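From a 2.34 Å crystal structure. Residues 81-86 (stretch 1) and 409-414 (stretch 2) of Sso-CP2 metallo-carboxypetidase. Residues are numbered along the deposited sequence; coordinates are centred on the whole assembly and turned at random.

Stretch 1 (81-86) SEWKRA
Stretch 2 (409-414) HAPNEN

Two largely irregular segments of one chain, at least 327 residues apart where they touch, bury 328 Å² between them. Ser81 and Glu82 close a 3-10 segment (phi/psi -62/-32 and -76/-14); Trp83 then extends (-80/128), Lys84 is helical in phi/psi (-76/-35), and Arg85 and Ala86 extend again (-123/153, -55/133). In the second stretch His409, unmodelled from CB outward, has positive phi (64/38), Ala410 and Pro411 are extended (-165/164, -73/156), Asn412 sits in the left-handed region (62/44), and Glu413 and Asn414 resume extension (-64/140, -158/160). Trp83 CA and Pro411 CA, 5.5 Å apart, are the nearest CA pair; end to end, the stretches run in the same general direction. The CA-to-CB bonds of Trp83, Pro411 and Asn412 point sideways, but the ends of Trp83 and Asn412 come nearer.

Trp83 (chi1 m, -75°; chi2 80°) lays one indole face against Pro411 and the Asn412 backbone. Pro411 CB stands 3.9 Å from the centroid of the five-membered ring, 13° off its normal, a CH-pi contact; Pro411 CA lies 3.6 Å from Trp83 CE2. Over the same face, Asn412 N is 3.3 Å from Trp83 CZ3. The proline is C-gamma endo, its CG 3.8 Å from Glu82 OE1 (Glu82 m, t, chi3 4°).

Both direct hydrogen bonds across the contact involve the Asn412 side chain (chi1 m, -56°; chi2 -51°): Lys84 N (Lys84 m, t, t, p) donates to Asn412 OD1 at 2.8 Å and 168°, while Asn412 ND2 gives Glu82 O a weak bond, 3.5 Å and 140°. A water donates to Asn412 OD1 (2.5 Å) and accepts from Arg85 N (3.2 Å) and Arg85 NH1 (3.0 Å; Arg85 m, t, t, chi4 86°). Asn414 ND2 (chi1 p, chi2 89°) donates to Asn412 O at 3.2 Å within its own stretch; Glu413 is t, t. The rule is aromatic face on a proline and the adjoining backbone, with one side-chain amide bonding the flanking main chain.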

# COMPACT_ATOMS: atom_id res chain seq x y z
N SER A 81 5.54 -16.83 -13.66
CA SER A 81 6.64 -16.49 -14.55
C SER A 81 8.01 -16.78 -13.92
O SER A 81 8.96 -17.12 -14.63
CB SER A 81 6.56 -15.02 -14.96
OG SER A 81 6.62 -14.17 -13.83
N GLU A 82 8.11 -16.64 -12.61
CA GLU A 82 9.38 -16.84 -11.91
C GLU A 82 9.75 -18.32 -11.77
O GLU A 82 10.89 -18.64 -11.45
CB GLU A 82 9.33 -16.17 -10.53
CG GLU A 82 9.49 -14.66 -10.59
CD GLU A 82 9.24 -13.98 -9.25
OE1 GLU A 82 8.99 -14.70 -8.25
OE2 GLU A 82 9.27 -12.74 -9.20
N TRP A 83 8.79 -19.20 -12.02
CA TRP A 83 9.02 -20.64 -11.94
C TRP A 83 9.69 -21.16 -13.21
O TRP A 83 9.22 -20.92 -14.32
CB TRP A 83 7.70 -21.39 -11.73
CG TRP A 83 7.15 -21.29 -10.34
CD1 TRP A 83 6.46 -20.24 -9.80
CD2 TRP A 83 7.24 -22.28 -9.31
NE1 TRP A 83 6.12 -20.53 -8.50
CE2 TRP A 83 6.58 -21.77 -8.18
CE3 TRP A 83 7.82 -23.56 -9.25
CZ2 TRP A 83 6.48 -22.49 -6.99
CZ3 TRP A 83 7.72 -24.27 -8.06
CH2 TRP A 83 7.05 -23.73 -6.95
N LYS A 84 10.80 -21.89 -13.05
CA LYS A 84 11.51 -22.46 -14.19
C LYS A 84 10.78 -23.67 -14.74
O LYS A 84 10.79 -23.92 -15.95
CB LYS A 84 12.93 -22.85 -13.79
CG LYS A 84 13.80 -21.67 -13.42
CD LYS A 84 15.23 -22.10 -13.14
CE LYS A 84 16.13 -20.90 -12.89
NZ LYS A 84 15.64 -20.07 -11.76
N ARG A 85 10.17 -24.43 -13.84
CA ARG A 85 9.35 -25.58 -14.20
C ARG A 85 7.97 -25.33 -13.61
O ARG A 85 7.85 -24.62 -12.62
CB ARG A 85 9.96 -26.86 -13.63
CG ARG A 85 11.45 -27.02 -13.90
CD ARG A 85 12.10 -27.97 -12.91
NE ARG A 85 13.54 -28.05 -13.09
CZ ARG A 85 14.42 -27.22 -12.54
NH1 ARG A 85 14.02 -26.22 -11.76
NH2 ARG A 85 15.72 -27.38 -12.78
N ALA A 86 6.93 -25.89 -14.22
CA ALA A 86 5.57 -25.67 -13.74
C ALA A 86 5.48 -26.06 -12.26
O ALA A 86 5.96 -27.12 -11.88
CB ALA A 86 4.58 -26.48 -14.56
N HIS A 409 7.82 -21.55 0.39
CA HIS A 409 7.23 -20.22 0.39
C HIS A 409 7.95 -19.32 -0.61
O HIS A 409 8.16 -18.13 -0.37
N ALA A 410 8.33 -19.91 -1.74
CA ALA A 410 9.10 -19.21 -2.76
C ALA A 410 9.06 -20.02 -4.06
O ALA A 410 8.69 -21.20 -4.04
CB ALA A 410 10.53 -19.02 -2.29
N PRO A 411 9.42 -19.40 -5.19
CA PRO A 411 9.34 -20.16 -6.44
C PRO A 411 10.44 -21.22 -6.55
O PRO A 411 11.49 -21.10 -5.93
CB PRO A 411 9.52 -19.09 -7.51
CG PRO A 411 10.28 -18.01 -6.85
CD PRO A 411 9.83 -18.00 -5.42
N ASN A 412 10.17 -22.24 -7.35
CA ASN A 412 11.10 -23.35 -7.57
C ASN A 412 11.38 -24.10 -6.27
O ASN A 412 12.53 -24.43 -5.97
CB ASN A 412 12.40 -22.85 -8.20
CG ASN A 412 12.16 -22.10 -9.50
OD1 ASN A 412 11.48 -22.59 -10.40
ND2 ASN A 412 12.72 -20.90 -9.59
N GLU A 413 10.33 -24.37 -5.51
CA GLU A 413 10.45 -25.20 -4.33
C GLU A 413 10.86 -26.61 -4.73
O GLU A 413 10.37 -27.14 -5.73
CB GLU A 413 9.13 -25.25 -3.56
CG GLU A 413 9.15 -26.20 -2.37
CD GLU A 413 7.83 -26.24 -1.64
OE1 GLU A 413 6.97 -25.37 -1.90
OE2 GLU A 413 7.63 -27.16 -0.81
N ASN A 414 11.76 -27.21 -3.95
CA ASN A 414 12.25 -28.55 -4.26
C ASN A 414 12.82 -29.27 -3.05
O ASN A 414 13.18 -28.64 -2.05
CB ASN A 414 13.33 -28.47 -5.33
CG ASN A 414 14.61 -27.86 -4.81
OD1 ASN A 414 15.48 -28.56 -4.30
ND2 ASN A 414 14.73 -26.54 -4.92
O HOH W 1 11.37 -25.04 -10.94